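Local coordinates for Lmo0131 protein (Listeria monocytogenes, PDB 4Q6J), which is of unknown function but probably acts as a phosphodiesterase that hydrolyses cyclic di-GMP, at residues F107-V112 and K146-K151. Numbering follows the deposited sequence.
Sequences FLHDYV and KDLGVK
Leu148 and His109 meet methyl against ring: CD1 of Leu148 sits 3.9 Å from the centroid of the His109 imidazole, 24° off its normal, a CH-pi contact over one face. The methyl is shifted toward the rim, closest to CD2 of His109, at 3.6 Å. With CG anti to the backbone N (chi1 168°), the histidine ring reaches across to Leu148. In the ring's edge, ND1 of His109 donates to OD1 of its helical neighbour Asp110 over 3.1 Å, somewhat bent at 152°, which probably limits rotation of the ring; OD1 accepts through its anti lone pair and lies somewhat out of the imidazole plane.

Purely apolar packing continues the contact inward. CG1 of Val112 touches CD1 of Leu148 at 4.1 Å and CG2 of Val150 at 4.2 Å, so a single methyl bridges both loop side chains. Val150 also packs on Leu122 of strand 122-127 and, like His109, on Ile145 of helix 136-146.

Backbone bonding shapes the loop that presents these groups. Gly149 N bonds Lys146 O at 3.0 Å in a type I turn from Lys146 to Gly149, and the positive phi of Gly149 makes the helix end a Schellman motif. In the TIM-barrel fold of the EAL domain, outer helix 102-115 thus packs against the loop that leads from helix 136-146 into strand 151-154.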
loop_
_atom_site.group_PDB
_atom_site.type_symbol
_atom_site.label_atom_id
_atom_site.label_comp_id
_atom_site.label_asym_id
_atom_site.label_seq_id
_atom_site.Cartn_x
_atom_site.Cartn_y
_atom_site.Cartn_z
ATOM N N PHE B 107 10.896 4.283 -26.538
ATOM C CA PHE B 107 10.116 5.200 -27.346
ATOM C C PHE B 107 10.302 6.677 -26.992
ATOM O O PHE B 107 10.328 7.523 -27.877
ATOM C CB PHE B 107 8.642 4.894 -27.243
ATOM C CG PHE B 107 7.824 5.800 -28.072
ATOM C CD1 PHE B 107 7.948 5.775 -29.457
ATOM C CD2 PHE B 107 6.979 6.716 -27.493
ATOM C CE1 PHE B 107 7.207 6.624 -30.244
ATOM C CE2 PHE B 107 6.231 7.542 -28.277
ATOM C CZ PHE B 107 6.348 7.497 -29.650
ATOM N N LEU B 108 10.397 6.970 -25.696
ATOM C CA LEU B 108 10.494 8.349 -25.262
ATOM C C LEU B 108 11.847 8.918 -25.654
ATOM O O LEU B 108 11.955 10.035 -26.118
ATOM C CB LEU B 108 10.267 8.490 -23.751
ATOM C CG LEU B 108 10.470 9.932 -23.240
ATOM C CD1 LEU B 108 9.495 10.898 -23.863
ATOM C CD2 LEU B 108 10.400 10.039 -21.738
ATOM N N HIS B 109 12.883 8.136 -25.447
ATOM C CA HIS B 109 14.228 8.482 -25.872
ATOM C C HIS B 109 14.277 8.777 -27.361
ATOM O O HIS B 109 14.958 9.702 -27.810
ATOM C CB HIS B 109 15.151 7.306 -25.587
ATOM C CG HIS B 109 16.486 7.427 -26.232
ATOM N ND1 HIS B 109 16.672 7.280 -27.589
ATOM C CD2 HIS B 109 17.707 7.670 -25.707
ATOM C CE1 HIS B 109 17.951 7.439 -27.875
ATOM N NE2 HIS B 109 18.600 7.672 -26.750
ATOM N N ASP B 110 13.580 7.951 -28.132
ATOM C CA ASP B 110 13.552 8.089 -29.578
ATOM C C ASP B 110 12.767 9.305 -30.007
ATOM O O ASP B 110 13.191 10.051 -30.891
ATOM C CB ASP B 110 12.881 6.881 -30.184
ATOM C CG ASP B 110 13.749 5.679 -30.162
ATOM O OD1 ASP B 110 14.851 5.731 -29.576
ATOM O OD2 ASP B 110 13.318 4.668 -30.735
ATOM N N TYR B 111 11.602 9.480 -29.406
ATOM C CA TYR B 111 10.799 10.649 -29.675
ATOM C C TYR B 111 11.535 11.956 -29.278
ATOM O O TYR B 111 11.513 12.942 -30.005
ATOM C CB TYR B 111 9.434 10.545 -28.986
ATOM C CG TYR B 111 8.509 11.629 -29.450
ATOM C CD1 TYR B 111 8.530 12.878 -28.860
ATOM C CD2 TYR B 111 7.649 11.418 -30.506
ATOM C CE1 TYR B 111 7.726 13.879 -29.293
ATOM C CE2 TYR B 111 6.829 12.410 -30.953
ATOM C CZ TYR B 111 6.877 13.649 -30.352
ATOM O OH TYR B 111 6.062 14.655 -30.792
ATOM N N VAL B 112 12.177 11.951 -28.122
ATOM C CA VAL B 112 13.003 13.085 -27.706
ATOM C C VAL B 112 14.142 13.374 -28.694
ATOM O O VAL B 112 14.309 14.484 -29.164
ATOM C CB VAL B 112 13.565 12.886 -26.268
ATOM C CG1 VAL B 112 14.607 13.934 -25.951
ATOM C CG2 VAL B 112 12.428 12.952 -25.261
ATOM N N LYS B 146 19.123 10.718 -20.048
ATOM C CA LYS B 146 20.074 11.706 -19.544
ATOM C C LYS B 146 21.249 11.885 -20.516
ATOM O O LYS B 146 21.824 12.957 -20.596
ATOM C CB LYS B 146 20.586 11.331 -18.157
ATOM C CG LYS B 146 19.515 11.441 -17.068
ATOM C CD LYS B 146 20.081 11.412 -15.668
ATOM C CE LYS B 146 20.742 12.747 -15.344
ATOM N NZ LYS B 146 21.067 12.887 -13.905
ATOM N N ASP B 147 21.581 10.840 -21.270
ATOM C CA ASP B 147 22.655 10.911 -22.265
ATOM C C ASP B 147 22.363 11.940 -23.344
ATOM O O ASP B 147 23.261 12.330 -24.061
ATOM C CB ASP B 147 22.885 9.565 -22.950
ATOM C CG ASP B 147 23.503 8.493 -22.016
ATOM O OD1 ASP B 147 24.114 8.840 -20.981
ATOM O OD2 ASP B 147 23.390 7.289 -22.345
ATOM N N LEU B 148 21.111 12.369 -23.460
ATOM C CA LEU B 148 20.732 13.353 -24.462
ATOM C C LEU B 148 20.779 14.787 -23.905
ATOM O O LEU B 148 20.776 15.763 -24.655
ATOM C CB LEU B 148 19.335 13.023 -25.016
ATOM C CG LEU B 148 19.159 11.656 -25.698
ATOM C CD1 LEU B 148 17.681 11.289 -25.866
ATOM C CD2 LEU B 148 19.912 11.587 -27.038
ATOM N N GLY B 149 20.817 14.913 -22.589
ATOM C CA GLY B 149 20.898 16.219 -21.958
ATOM C C GLY B 149 19.745 16.496 -21.019
ATOM O O GLY B 149 19.782 17.457 -20.261
ATOM N N VAL B 150 18.724 15.643 -21.093
ATOM C CA VAL B 150 17.506 15.699 -20.276
ATOM C C VAL B 150 17.787 15.602 -18.774
ATOM O O VAL B 150 18.639 14.812 -18.329
ATOM C CB VAL B 150 16.557 14.551 -20.715
ATOM C CG1 VAL B 150 15.279 14.468 -19.861
ATOM C CG2 VAL B 150 16.197 14.726 -22.162
ATOM N N LYS B 151 17.062 16.405 -18.002
ATOM C CA LYS B 151 17.146 16.353 -16.534
ATOM C C LYS B 151 16.086 15.429 -15.904
ATOM O O LYS B 151 15.074 15.100 -16.535
ATOM C CB LYS B 151 17.049 17.758 -15.958
ATOM C CG LYS B 151 18.062 18.666 -16.517
ATOM C CD LYS B 151 19.389 18.437 -15.855
ATOM C CE LYS B 151 20.447 19.434 -16.348
ATOM N NZ LYS B 151 21.760 19.295 -15.613
#